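Local coordinates for uncharacterized protein VP1736 (Vibrio parahaemolyticus, PDB 3LXQ) that is of unknown function but carries a sulfatase-family domain of the alkaline phosphatase clan, with a mixed beta sheet flanked by helices, at residues R85-V89 against D296-F300; K157-F163 against Q440-S446; L223-A227 against L244-S248; I179-N185 against E203-Y207. One frame throughout, in Å; residues are numbered along the deposited sequence.

How the contacts relate
Followed from the N terminus, the chain first lays down strand 87-93, whose start is not paired in contact 1 until strand 298-304 arrives some 207 residues later. Contact 2 opens next, at 157-163. Contact 4 then closes a short loop between the end of strand 175-180 and the turn at 203-207, and contact 3 another, folding helix 220-234 against strand 241-246. These two follow in series and touch, since strands 175-180 and 241-246 are neighbours in the same sheet as contact 1. Both fall within the spans of contacts 1 and 2, which cross: contact 2 closes last, at 440-446, joining the end of helix 422-441 and the tail after it to the loop between helices 133-141 and 165-171.

Contact 1 (R85-V89 against D296-F300)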
loop_
_atom_site.group_PDB
_atom_site.type_symbol
_atom_site.label_atom_id
_atom_site.label_comp_id
_atom_site.label_asym_id
_atom_site.label_seq_id
_atom_site.Cartn_x
_atom_site.Cartn_y
_atom_site.Cartn_z
ATOM N N ARG A 85 -20.372 4.059 -9.800
ATOM C CA ARG A 85 -19.241 3.861 -8.875
ATOM C C ARG A 85 -19.080 2.395 -8.497
ATOM O O ARG A 85 -20.058 1.723 -8.170
ATOM C CB ARG A 85 -19.391 4.695 -7.595
ATOM C CG ARG A 85 -20.340 5.873 -7.675
ATOM C CD ARG A 85 -20.044 6.928 -6.625
ATOM N NE ARG A 85 -19.056 7.899 -7.108
ATOM C CZ ARG A 85 -19.092 9.210 -6.859
ATOM N NH1 ARG A 85 -20.077 9.734 -6.133
ATOM N NH2 ARG A 85 -18.153 10.009 -7.354
ATOM N N LYS A 86 -17.851 1.893 -8.556
ATOM C CA LYS A 86 -17.603 0.505 -8.187
ATOM C C LYS A 86 -17.268 0.358 -6.690
ATOM O O LYS A 86 -16.799 1.305 -6.047
ATOM C CB LYS A 86 -16.475 -0.090 -9.036
ATOM C CG LYS A 86 -16.833 -0.358 -10.484
ATOM C CD LYS A 86 -15.562 -0.683 -11.264
ATOM C CE LYS A 86 -15.812 -0.820 -12.760
ATOM N NZ LYS A 86 -16.568 -2.061 -13.063
ATOM N N ASN A 87 -17.516 -0.834 -6.149
ATOM C CA ASN A 87 -17.031 -1.197 -4.824
ATOM C C ASN A 87 -15.506 -1.289 -4.863
ATOM O O ASN A 87 -14.916 -1.558 -5.918
ATOM C CB ASN A 87 -17.610 -2.546 -4.384
ATOM C CG ASN A 87 -19.130 -2.581 -4.386
ATOM O OD1 ASN A 87 -19.798 -1.688 -3.857
ATOM N ND2 ASN A 87 -19.681 -3.642 -4.956
ATOM N N LEU A 88 -14.866 -1.078 -3.719
ATOM C CA LEU A 88 -13.410 -1.194 -3.636
ATOM C C LEU A 88 -12.923 -2.106 -2.504
ATOM O O LEU A 88 -13.150 -1.836 -1.328
ATOM C CB LEU A 88 -12.764 0.191 -3.516
ATOM C CG LEU A 88 -11.257 0.237 -3.292
ATOM C CD1 LEU A 88 -10.469 -0.327 -4.477
ATOM C CD2 LEU A 88 -10.839 1.663 -2.994
ATOM N N VAL A 89 -12.235 -3.179 -2.889
ATOM C CA VAL A 89 -11.738 -4.164 -1.937
ATOM C C VAL A 89 -10.214 -4.159 -2.001
ATOM O O VAL A 89 -9.624 -4.425 -3.059
ATOM C CB VAL A 89 -12.328 -5.575 -2.212
ATOM C CG1 VAL A 89 -11.585 -6.647 -1.449
ATOM C CG2 VAL A 89 -13.818 -5.609 -1.860
ATOM N N ASP A 296 -19.182 -8.383 -10.519
ATOM C CA ASP A 296 -19.444 -7.413 -11.585
ATOM C C ASP A 296 -19.103 -5.991 -11.160
ATOM O O ASP A 296 -18.649 -5.178 -11.967
ATOM C CB ASP A 296 -20.926 -7.456 -11.984
ATOM C CG ASP A 296 -21.245 -8.577 -12.952
ATOM O OD1 ASP A 296 -20.340 -9.375 -13.286
ATOM O OD2 ASP A 296 -22.419 -8.656 -13.387
ATOM N N ASP A 297 -19.305 -5.714 -9.876
ATOM C CA ASP A 297 -19.408 -4.350 -9.388
ATOM C C ASP A 297 -18.184 -3.886 -8.581
ATOM O O ASP A 297 -18.235 -2.833 -7.938
ATOM C CB ASP A 297 -20.683 -4.248 -8.543
ATOM C CG ASP A 297 -21.161 -2.817 -8.347
ATOM O OD1 ASP A 297 -22.104 -2.634 -7.543
ATOM O OD2 ASP A 297 -20.621 -1.885 -8.986
ATOM N N THR A 298 -17.084 -4.643 -8.637
ATOM C CA THR A 298 -15.980 -4.431 -7.692
ATOM C C THR A 298 -14.582 -4.454 -8.294
ATOM O O THR A 298 -14.296 -5.245 -9.205
ATOM C CB THR A 298 -16.036 -5.477 -6.555
ATOM O OG1 THR A 298 -17.359 -5.517 -6.010
ATOM C CG2 THR A 298 -15.030 -5.134 -5.439
ATOM N N ILE A 299 -13.719 -3.579 -7.762
ATOM C CA ILE A 299 -12.296 -3.579 -8.051
ATOM C C ILE A 299 -11.557 -4.126 -6.832
ATOM O O ILE A 299 -11.801 -3.696 -5.698
ATOM C CB ILE A 299 -11.762 -2.147 -8.372
ATOM C CG1 ILE A 299 -12.420 -1.571 -9.635
ATOM C CG2 ILE A 299 -10.222 -2.130 -8.470
ATOM C CD1 ILE A 299 -12.102 -2.301 -10.932
ATOM N N PHE A 300 -10.656 -5.076 -7.086
ATOM C CA PHE A 300 -9.856 -5.712 -6.056
ATOM C C PHE A 300 -8.396 -5.349 -6.267
ATOM O O PHE A 300 -7.933 -5.257 -7.408
ATOM C CB PHE A 300 -10.013 -7.236 -6.117
ATOM C CG PHE A 300 -11.431 -7.716 -5.928
ATOM C CD1 PHE A 300 -12.311 -7.783 -7.010
ATOM C CD2 PHE A 300 -11.882 -8.118 -4.678
ATOM C CE1 PHE A 300 -13.623 -8.230 -6.845
ATOM C CE2 PHE A 300 -13.209 -8.570 -4.495
ATOM C CZ PHE A 300 -14.072 -8.624 -5.580
#
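Three backbone hydrogen bonds set the pairing: N87 N to D297 O at 2.8 Å, I299 N to N87 O at 3.0 Å and V89 N to I299 O at 2.9 Å. A fourth bond comes from a side chain, N87 ND2 to T298 OG1 at 3.2 Å; N87 OD1 is bonded to the backbone of F241, and T298 OG1 also meets the carbonyl of Y294. I299 thus both gives and receives, the pattern of parallel strands, here running at 20° to each other with N87, L88 and V89 opposite T298, I299 and F300. This parallel pair belongs to the central sheet of the alkaline phosphatase-like fold, where strand 87-93 lies between 298-304 and 241-246. On one face N87, V89, T298 and F300 project together, and V89 CG1 packs on F300 CD2 at 3.6 Å. On the other, L88 CD1 lies 4.4 Å from I299 CG2, and both side chains reach L350 of helix 346-353. At the margin, the aliphatic part of K86 covers I299 (K86 CD to I299 CG1, 3.6 Å).

Contact 2 (K157-F163 against Q440-S446)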
loop_
_atom_site.group_PDB
_atom_site.type_symbol
_atom_site.label_atom_id
_atom_site.label_comp_id
_atom_site.label_asym_id
_atom_site.label_seq_id
_atom_site.Cartn_x
_atom_site.Cartn_y
_atom_site.Cartn_z
ATOM N N LYS A 157 -1.417 13.413 16.402
ATOM C CA LYS A 157 -2.138 14.422 15.614
ATOM C C LYS A 157 -2.997 13.830 14.491
ATOM O O LYS A 157 -3.969 14.449 14.061
ATOM C CB LYS A 157 -1.174 15.472 15.054
ATOM C CG LYS A 157 -0.535 16.354 16.129
ATOM C CD LYS A 157 0.531 17.280 15.553
ATOM C CE LYS A 157 -0.064 18.556 14.975
ATOM N NZ LYS A 157 1.005 19.387 14.352
ATOM N N SER A 158 -2.637 12.634 14.023
ATOM C CA SER A 158 -3.355 11.982 12.920
ATOM C C SER A 158 -4.492 11.048 13.353
ATOM O O SER A 158 -5.018 10.279 12.533
ATOM C CB SER A 158 -2.371 11.237 12.024
ATOM O OG SER A 158 -1.201 10.847 12.727
ATOM N N GLN A 159 -4.878 11.120 14.632
ATOM C CA GLN A 159 -5.872 10.190 15.181
ATOM C C GLN A 159 -7.309 10.567 14.817
ATOM O O GLN A 159 -8.227 9.740 14.905
ATOM C CB GLN A 159 -5.704 10.031 16.697
ATOM C CG GLN A 159 -4.388 9.370 17.098
ATOM C CD GLN A 159 -4.118 8.082 16.325
ATOM O OE1 GLN A 159 -3.199 8.013 15.505
ATOM N NE2 GLN A 159 -4.930 7.059 16.580
ATOM N N THR A 160 -7.492 11.812 14.393
ATOM C CA THR A 160 -8.808 12.324 14.026
ATOM C C THR A 160 -8.674 13.349 12.909
ATOM O O THR A 160 -7.720 14.131 12.884
ATOM C CB THR A 160 -9.542 12.939 15.251
ATOM O OG1 THR A 160 -10.809 13.471 14.847
ATOM C CG2 THR A 160 -8.708 14.047 15.901
ATOM N N GLY A 161 -9.638 13.339 11.991
ATOM C CA GLY A 161 -9.652 14.271 10.871
ATOM C C GLY A 161 -8.403 14.319 9.992
ATOM O O GLY A 161 -8.114 15.341 9.385
ATOM N N PHE A 162 -7.651 13.226 9.928
ATOM C CA PHE A 162 -6.546 13.124 8.970
ATOM C C PHE A 162 -7.153 12.666 7.649
ATOM O O PHE A 162 -8.196 11.999 7.637
ATOM C CB PHE A 162 -5.503 12.125 9.472
ATOM C CG PHE A 162 -4.145 12.234 8.800
ATOM C CD1 PHE A 162 -3.248 13.235 9.160
ATOM C CD2 PHE A 162 -3.749 11.291 7.846
ATOM C CE1 PHE A 162 -2.001 13.319 8.571
ATOM C CE2 PHE A 162 -2.509 11.375 7.229
ATOM C CZ PHE A 162 -1.619 12.385 7.598
ATOM N N PHE A 163 -6.531 13.021 6.528
ATOM C CA PHE A 163 -7.057 12.553 5.261
ATOM C C PHE A 163 -6.914 11.042 5.074
ATOM O O PHE A 163 -5.814 10.488 5.210
ATOM C CB PHE A 163 -6.474 13.289 4.040
ATOM C CG PHE A 163 -6.950 12.696 2.747
ATOM C CD1 PHE A 163 -8.170 13.075 2.201
ATOM C CD2 PHE A 163 -6.252 11.654 2.157
ATOM C CE1 PHE A 163 -8.639 12.473 1.034
ATOM C CE2 PHE A 163 -6.726 11.046 0.998
ATOM C CZ PHE A 163 -7.892 11.457 0.433
ATOM N N GLN A 440 3.617 18.056 10.934
ATOM C CA GLN A 440 3.813 19.213 11.812
ATOM C C GLN A 440 2.810 20.339 11.587
ATOM O O GLN A 440 2.365 20.969 12.542
ATOM C CB GLN A 440 5.213 19.803 11.635
ATOM C CG GLN A 440 6.336 18.945 12.155
ATOM C CD GLN A 440 7.693 19.619 12.001
ATOM O OE1 GLN A 440 7.830 20.835 12.200
ATOM N NE2 GLN A 440 8.706 18.830 11.651
ATOM N N ASN A 441 2.465 20.589 10.324
ATOM C CA ASN A 441 1.684 21.774 9.979
ATOM C C ASN A 441 0.227 21.521 9.609
ATOM O O ASN A 441 -0.497 22.459 9.261
ATOM C CB ASN A 441 2.396 22.591 8.902
ATOM C CG ASN A 441 3.739 23.119 9.374
ATOM O OD1 ASN A 441 3.839 24.242 9.849
ATOM N ND2 ASN A 441 4.773 22.295 9.268
ATOM N N ASN A 442 -0.199 20.264 9.720
ATOM C CA ASN A 442 -1.585 19.861 9.447
ATOM C C ASN A 442 -1.971 20.068 7.992
ATOM O O ASN A 442 -3.065 20.554 7.680
ATOM C CB ASN A 442 -2.568 20.581 10.379
ATOM C CG ASN A 442 -2.151 20.495 11.826
ATOM O OD1 ASN A 442 -1.678 21.474 12.400
ATOM N ND2 ASN A 442 -2.287 19.308 12.415
ATOM N N TRP A 443 -1.065 19.658 7.106
ATOM C CA TRP A 443 -1.268 19.836 5.674
ATOM C C TRP A 443 -2.011 18.671 5.052
ATOM O O TRP A 443 -2.250 18.657 3.846
ATOM C CB TRP A 443 0.061 20.050 4.945
ATOM C CG TRP A 443 0.726 21.376 5.225
ATOM C CD1 TRP A 443 0.144 22.515 5.738
ATOM C CD2 TRP A 443 2.099 21.708 4.974
ATOM N NE1 TRP A 443 1.082 23.522 5.830
ATOM C CE2 TRP A 443 2.285 23.056 5.361
ATOM C CE3 TRP A 443 3.188 20.997 4.449
ATOM C CZ2 TRP A 443 3.521 23.700 5.252
ATOM C CZ3 TRP A 443 4.419 21.638 4.347
ATOM C CH2 TRP A 443 4.575 22.974 4.751
ATOM N N TYR A 444 -2.416 17.717 5.880
ATOM C CA TYR A 444 -2.963 16.487 5.351
ATOM C C TYR A 444 -4.281 16.091 6.022
ATOM O O TYR A 444 -4.542 14.911 6.261
ATOM C CB TYR A 444 -1.902 15.375 5.419
ATOM C CG TYR A 444 -1.910 14.433 4.237
ATOM C CD1 TYR A 444 -1.289 14.777 3.029
ATOM C CD2 TYR A 444 -2.521 13.185 4.327
ATOM C CE1 TYR A 444 -1.289 13.895 1.942
ATOM C CE2 TYR A 444 -2.525 12.302 3.259
ATOM C CZ TYR A 444 -1.905 12.657 2.071
ATOM O OH TYR A 444 -1.935 11.763 1.023
ATOM N N SER A 445 -5.116 17.096 6.283
ATOM C CA SER A 445 -6.403 16.902 6.923
ATOM C C SER A 445 -7.455 16.421 5.930
ATOM O O SER A 445 -7.242 16.464 4.720
ATOM C CB SER A 445 -6.866 18.222 7.513
ATOM O OG SER A 445 -7.413 19.029 6.489
ATOM N N SER A 446 -8.601 15.985 6.452
ATOM C CA SER A 446 -9.748 15.635 5.609
ATOM C C SER A 446 -10.702 16.782 5.310
ATOM O O SER A 446 -11.797 16.540 4.788
ATOM C CB SER A 446 -10.528 14.424 6.157
ATOM O OG SER A 446 -10.513 14.347 7.568
#
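Side-chain conformation shapes much of how this loop meets the chain's C-terminal tail. F162 adopts chi1 t: its CA-to-CB bond points away from the tail, yet the ring swings back until CE2 is 3.4 Å from CD2 of Y444, the two planes inclined at 38°. F163, also t, turns its edge toward the face of Y444 in an offset edge-to-face pair, centroids 5.9 Å apart and planes at 88°. Y444 itself sits between wells at chi1 -142°, and its hydroxyl is bonded to the carbonyl of T142; F144 meets both Y444 and F162, enlarging the aromatic cluster. Beside the rings the backbones are joined by F163 N to Y444 O at 2.8 Å and S446 N to G161 O at 3.0 Å, which frame a single bridge between F162 and S445. Earlier in both segments, helix 422-441 ends in a Schellman motif, with N442 at positive phi, and K157, its chi3 p, brings NZ to 2.8 Å from Q440 O and CE to 3.5 Å from N442 ND2, while also forming a cation-pi contact with Y439. The chemistry therefore grades from a buried aromatic core bordered by main-chain bonds to a polar, solvent-facing edge.

Contact 3 (L223-A227 against L244-S248); sequences LYNKA and LVFTS
Three residues, L223, V245 and T247, carry most of this helix-on-strand contact. Segment 223-227 is regular alpha helix, with A227 N bonded to L223 O at 2.9 Å; 244-246 is extended strand, leading into loop at T247. The axes run nearly antiparallel, at 164°, and approach to 9.7 Å; CA atoms are nearest for L223 with T247 and A227 with V245, both 7.4 Å. L223, rotamer tp, points at the strand, its CD2 3.8 Å from V245 CG1, 3.5 Å from F246 O and 3.7 Å from T247 CA. V245, chi1 t, faces the helix, and A227 CB lies 4.4 Å from V245 CG2. T247, chi1 p, offers CG2 to Y224 OH at 3.3 Å; that hydroxyl is bonded to Q93, and T247 OG1 to the amide of E94. Apolar packing of this kind is characteristic of the helix-on-sheet layer of an alpha/beta fold. Helix 220-234 covers strand 241-246, which lies between strands 87-93 and 175-180, while helix 271-289 packs alongside against Y224 and A227.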
loop_
_atom_site.group_PDB
_atom_site.type_symbol
_atom_site.label_atom_id
_atom_site.label_comp_id
_atom_site.label_asym_id
_atom_site.label_seq_id
_atom_site.Cartn_x
_atom_site.Cartn_y
_atom_site.Cartn_z
ATOM N N LEU A 223 -10.423 -15.609 7.424
ATOM C CA LEU A 223 -10.495 -14.184 7.088
ATOM C C LEU A 223 -11.207 -13.970 5.754
ATOM O O LEU A 223 -12.099 -13.131 5.639
ATOM C CB LEU A 223 -9.092 -13.584 6.990
ATOM C CG LEU A 223 -8.968 -12.117 6.558
ATOM C CD1 LEU A 223 -9.413 -11.162 7.659
ATOM C CD2 LEU A 223 -7.532 -11.832 6.156
ATOM N N TYR A 224 -10.791 -14.758 4.770
ATOM C CA TYR A 224 -11.278 -14.649 3.410
ATOM C C TYR A 224 -12.698 -15.193 3.227
ATOM O O TYR A 224 -13.420 -14.724 2.345
ATOM C CB TYR A 224 -10.305 -15.338 2.449
ATOM C CG TYR A 224 -9.013 -14.584 2.146
ATOM C CD1 TYR A 224 -9.005 -13.202 1.902
ATOM C CD2 TYR A 224 -7.803 -15.269 2.047
ATOM C CE1 TYR A 224 -7.812 -12.527 1.592
ATOM C CE2 TYR A 224 -6.614 -14.609 1.740
ATOM C CZ TYR A 224 -6.621 -13.250 1.513
ATOM O OH TYR A 224 -5.428 -12.643 1.209
ATOM N N ASN A 225 -13.100 -16.178 4.036
ATOM C CA ASN A 225 -14.510 -16.621 4.047
ATOM C C ASN A 225 -15.378 -15.492 4.609
ATOM O O ASN A 225 -16.471 -15.227 4.111
ATOM C CB ASN A 225 -14.725 -17.892 4.883
ATOM C CG ASN A 225 -13.962 -19.113 4.351
ATOM O OD1 ASN A 225 -13.492 -19.941 5.136
ATOM N ND2 ASN A 225 -13.859 -19.242 3.034
ATOM N N LYS A 226 -14.858 -14.823 5.640
ATOM C CA LYS A 226 -15.548 -13.721 6.304
ATOM C C LYS A 226 -15.718 -12.548 5.364
ATOM O O LYS A 226 -16.736 -11.854 5.402
ATOM C CB LYS A 226 -14.760 -13.255 7.535
ATOM C CG LYS A 226 -15.518 -12.277 8.437
ATOM C CD LYS A 226 -16.835 -12.922 8.893
ATOM C CE LYS A 226 -17.417 -12.289 10.148
ATOM N NZ LYS A 226 -18.811 -12.809 10.385
ATOM N N ALA A 227 -14.695 -12.315 4.546
ATOM C CA ALA A 227 -14.711 -11.234 3.582
ATOM C C ALA A 227 -15.842 -11.500 2.599
ATOM O O ALA A 227 -16.810 -10.731 2.532
ATOM C CB ALA A 227 -13.373 -11.140 2.880
ATOM N N LEU A 244 -11.105 -2.705 3.536
ATOM C CA LEU A 244 -9.701 -3.058 3.755
ATOM C C LEU A 244 -9.634 -4.377 4.524
ATOM O O LEU A 244 -10.129 -4.463 5.632
ATOM C CB LEU A 244 -8.953 -1.938 4.509
ATOM C CG LEU A 244 -7.528 -2.259 4.987
ATOM C CD1 LEU A 244 -6.597 -2.572 3.827
ATOM C CD2 LEU A 244 -6.952 -1.152 5.844
ATOM N N VAL A 245 -9.012 -5.386 3.915
ATOM C CA VAL A 245 -8.895 -6.731 4.465
ATOM C C VAL A 245 -7.413 -7.018 4.621
ATOM O O VAL A 245 -6.663 -6.918 3.653
ATOM C CB VAL A 245 -9.481 -7.786 3.507
ATOM C CG1 VAL A 245 -9.322 -9.173 4.090
ATOM C CG2 VAL A 245 -10.962 -7.494 3.157
ATOM N N PHE A 246 -6.989 -7.385 5.829
ATOM C CA PHE A 246 -5.564 -7.478 6.151
ATOM C C PHE A 246 -5.224 -8.852 6.697
ATOM O O PHE A 246 -5.761 -9.254 7.723
ATOM C CB PHE A 246 -5.206 -6.368 7.150
ATOM C CG PHE A 246 -3.719 -6.211 7.428
ATOM C CD1 PHE A 246 -2.757 -6.583 6.490
ATOM C CD2 PHE A 246 -3.294 -5.651 8.632
ATOM C CE1 PHE A 246 -1.382 -6.418 6.750
ATOM C CE2 PHE A 246 -1.917 -5.473 8.910
ATOM C CZ PHE A 246 -0.968 -5.856 7.960
ATOM N N THR A 247 -4.336 -9.567 6.010
ATOM C CA THR A 247 -3.929 -10.918 6.435
ATOM C C THR A 247 -3.101 -10.892 7.723
ATOM O O THR A 247 -2.519 -9.857 8.060
ATOM C CB THR A 247 -3.162 -11.712 5.322
ATOM O OG1 THR A 247 -1.891 -11.102 5.039
ATOM C CG2 THR A 247 -4.004 -11.817 4.047
ATOM N N SER A 248 -3.060 -12.044 8.406
ATOM C CA SER A 248 -2.410 -12.229 9.719
ATOM C C SER A 248 -1.622 -13.530 9.862
ATOM O O SER A 248 -0.757 -13.635 10.746
ATOM C CB SER A 248 -3.461 -12.233 10.833
ATOM O OG SER A 248 -3.915 -10.921 11.100
#

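Contact 4 (I179-N185 against E203-Y207)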
loop_
_atom_site.group_PDB
_atom_site.type_symbol
_atom_site.label_atom_id
_atom_site.label_comp_id
_atom_site.label_asym_id
_atom_site.label_seq_id
_atom_site.Cartn_x
_atom_site.Cartn_y
_atom_site.Cartn_z
ATOM N N ILE A 179 -11.583 -5.389 7.637
ATOM C CA ILE A 179 -11.696 -6.776 8.065
ATOM C C ILE A 179 -10.313 -7.303 8.438
ATOM O O ILE A 179 -9.390 -7.257 7.632
ATOM C CB ILE A 179 -12.342 -7.707 7.008
ATOM C CG1 ILE A 179 -13.671 -7.127 6.490
ATOM C CG2 ILE A 179 -12.590 -9.097 7.615
ATOM C CD1 ILE A 179 -14.318 -7.956 5.350
ATOM N N TYR A 180 -10.216 -7.827 9.654
ATOM C CA TYR A 180 -8.982 -8.339 10.234
ATOM C C TYR A 180 -9.283 -9.651 10.975
ATOM O O TYR A 180 -10.392 -9.841 11.470
ATOM C CB TYR A 180 -8.453 -7.289 11.208
ATOM C CG TYR A 180 -7.062 -7.512 11.742
ATOM C CD1 TYR A 180 -6.004 -7.802 10.892
ATOM C CD2 TYR A 180 -6.799 -7.376 13.109
ATOM C CE1 TYR A 180 -4.733 -7.988 11.382
ATOM C CE2 TYR A 180 -5.524 -7.559 13.616
ATOM C CZ TYR A 180 -4.494 -7.868 12.745
ATOM O OH TYR A 180 -3.225 -8.050 13.228
ATOM N N GLY A 181 -8.294 -10.539 11.055
ATOM C CA GLY A 181 -8.434 -11.814 11.747
ATOM C C GLY A 181 -8.124 -11.824 13.246
ATOM O O GLY A 181 -8.642 -12.670 13.983
ATOM N N GLY A 182 -7.278 -10.891 13.685
ATOM C CA GLY A 182 -6.851 -10.786 15.078
ATOM C C GLY A 182 -7.534 -9.666 15.834
ATOM O O GLY A 182 -8.697 -9.352 15.574
ATOM N N GLU A 183 -6.821 -9.074 16.782
ATOM C CA GLU A 183 -7.353 -7.975 17.577
ATOM C C GLU A 183 -7.036 -6.643 16.906
ATOM O O GLU A 183 -5.867 -6.307 16.694
ATOM C CB GLU A 183 -6.792 -8.017 19.011
ATOM C CG GLU A 183 -6.892 -6.697 19.808
ATOM C CD GLU A 183 -8.334 -6.254 20.094
ATOM O OE1 GLU A 183 -8.915 -6.705 21.113
ATOM O OE2 GLU A 183 -8.868 -5.428 19.308
ATOM N N ALA A 184 -8.089 -5.884 16.601
ATOM C CA ALA A 184 -7.966 -4.643 15.829
ATOM C C ALA A 184 -7.301 -3.468 16.564
ATOM O O ALA A 184 -6.859 -2.518 15.924
ATOM C CB ALA A 184 -9.328 -4.234 15.264
ATOM N N ASN A 185 -7.234 -3.529 17.892
ATOM C CA ASN A 185 -6.526 -2.514 18.685
ATOM C C ASN A 185 -5.018 -2.595 18.483
ATOM O O ASN A 185 -4.287 -1.650 18.791
ATOM C CB ASN A 185 -6.832 -2.672 20.185
ATOM C CG ASN A 185 -8.140 -1.987 20.615
ATOM O OD1 ASN A 185 -8.695 -2.309 21.666
ATOM N ND2 ASN A 185 -8.621 -1.037 19.816
ATOM N N GLU A 203 -13.480 -7.864 13.481
ATOM C CA GLU A 203 -12.252 -8.422 14.034
ATOM C C GLU A 203 -12.492 -9.787 14.686
ATOM O O GLU A 203 -13.574 -10.357 14.534
ATOM C CB GLU A 203 -11.613 -7.430 15.003
ATOM C CG GLU A 203 -12.388 -7.201 16.281
ATOM C CD GLU A 203 -11.736 -6.170 17.158
ATOM O OE1 GLU A 203 -10.607 -6.428 17.633
ATOM O OE2 GLU A 203 -12.349 -5.098 17.365
ATOM N N GLU A 204 -11.495 -10.301 15.410
ATOM C CA GLU A 204 -11.537 -11.667 15.935
ATOM C C GLU A 204 -12.841 -12.020 16.675
ATOM O O GLU A 204 -13.395 -13.104 16.484
ATOM C CB GLU A 204 -10.317 -11.956 16.829
ATOM C CG GLU A 204 -10.080 -13.449 17.056
ATOM C CD GLU A 204 -8.820 -13.763 17.861
ATOM O OE1 GLU A 204 -8.044 -12.832 18.185
ATOM O OE2 GLU A 204 -8.607 -14.957 18.163
ATOM N N LYS A 205 -13.327 -11.088 17.492
ATOM C CA LYS A 205 -14.538 -11.281 18.289
ATOM C C LYS A 205 -15.803 -11.539 17.451
ATOM O O LYS A 205 -16.807 -12.010 17.982
ATOM C CB LYS A 205 -14.746 -10.090 19.237
ATOM C CG LYS A 205 -14.984 -8.750 18.546
ATOM C CD LYS A 205 -14.971 -7.595 19.535
ATOM C CE LYS A 205 -15.583 -6.348 18.912
ATOM N NZ LYS A 205 -15.466 -5.158 19.805
ATOM N N ASN A 206 -15.734 -11.246 16.151
ATOM C CA ASN A 206 -16.863 -11.394 15.223
ATOM C C ASN A 206 -16.873 -12.701 14.401
ATOM O O ASN A 206 -17.783 -12.909 13.598
ATOM C CB ASN A 206 -16.936 -10.191 14.255
ATOM C CG ASN A 206 -16.973 -8.838 14.969
ATOM O OD1 ASN A 206 -16.024 -8.056 14.892
ATOM N ND2 ASN A 206 -18.074 -8.558 15.660
ATOM N N TYR A 207 -15.870 -13.562 14.580
ATOM C CA TYR A 207 -15.809 -14.853 13.861
ATOM C C TYR A 207 -16.448 -16.002 14.642
ATOM O O TYR A 207 -15.923 -16.449 15.672
ATOM C CB TYR A 207 -14.371 -15.233 13.515
ATOM C CG TYR A 207 -13.710 -14.360 12.469
ATOM C CD1 TYR A 207 -13.579 -14.798 11.147
ATOM C CD2 TYR A 207 -13.195 -13.104 12.805
ATOM C CE1 TYR A 207 -12.963 -14.004 10.187
ATOM C CE2 TYR A 207 -12.577 -12.301 11.856
ATOM C CZ TYR A 207 -12.468 -12.754 10.546
ATOM O OH TYR A 207 -11.848 -11.960 9.614
#
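At the end of strand 175-180, I179 makes the first touch, its CG2 in van der Waals contact with Y207 OH at 3.6 Å. The carbonyl of Y180 then receives two partners: the hydroxyl of Y207 donates a hydrogen bond to it at 3.2 Å, and E203 CA makes a CA-H...O contact at 3.5 Å. G181 passes close to the second segment, its O 3.4 Å from E204 CB. At G182, where a CB would be crowded by Y180 CE2, the carbonyl accepts E204 N at 3.0 Å, at the start of the 3-10 turn 204-206. E183 comes next; its OE2 accepts N185 N at 2.9 Å and approaches E203 OE1 to 2.6 Å. A184 completes the walk by giving its amide to E203 OE1 at 2.8 Å, which leaves its CB 3.5 Å from the same oxygen. The turn is itself braced by E203 N to N206 OD1 at 2.9 Å. The arrangement is a loop-to-loop junction beyond the parallel strands 175-180 and 200-202. Its chemistry centres on the carboxylate of E203, which joins two neighbouring elements at once: OE1 takes the backbone amide of A184, while OE2 forms a salt bridge with K190 of helix 189-195.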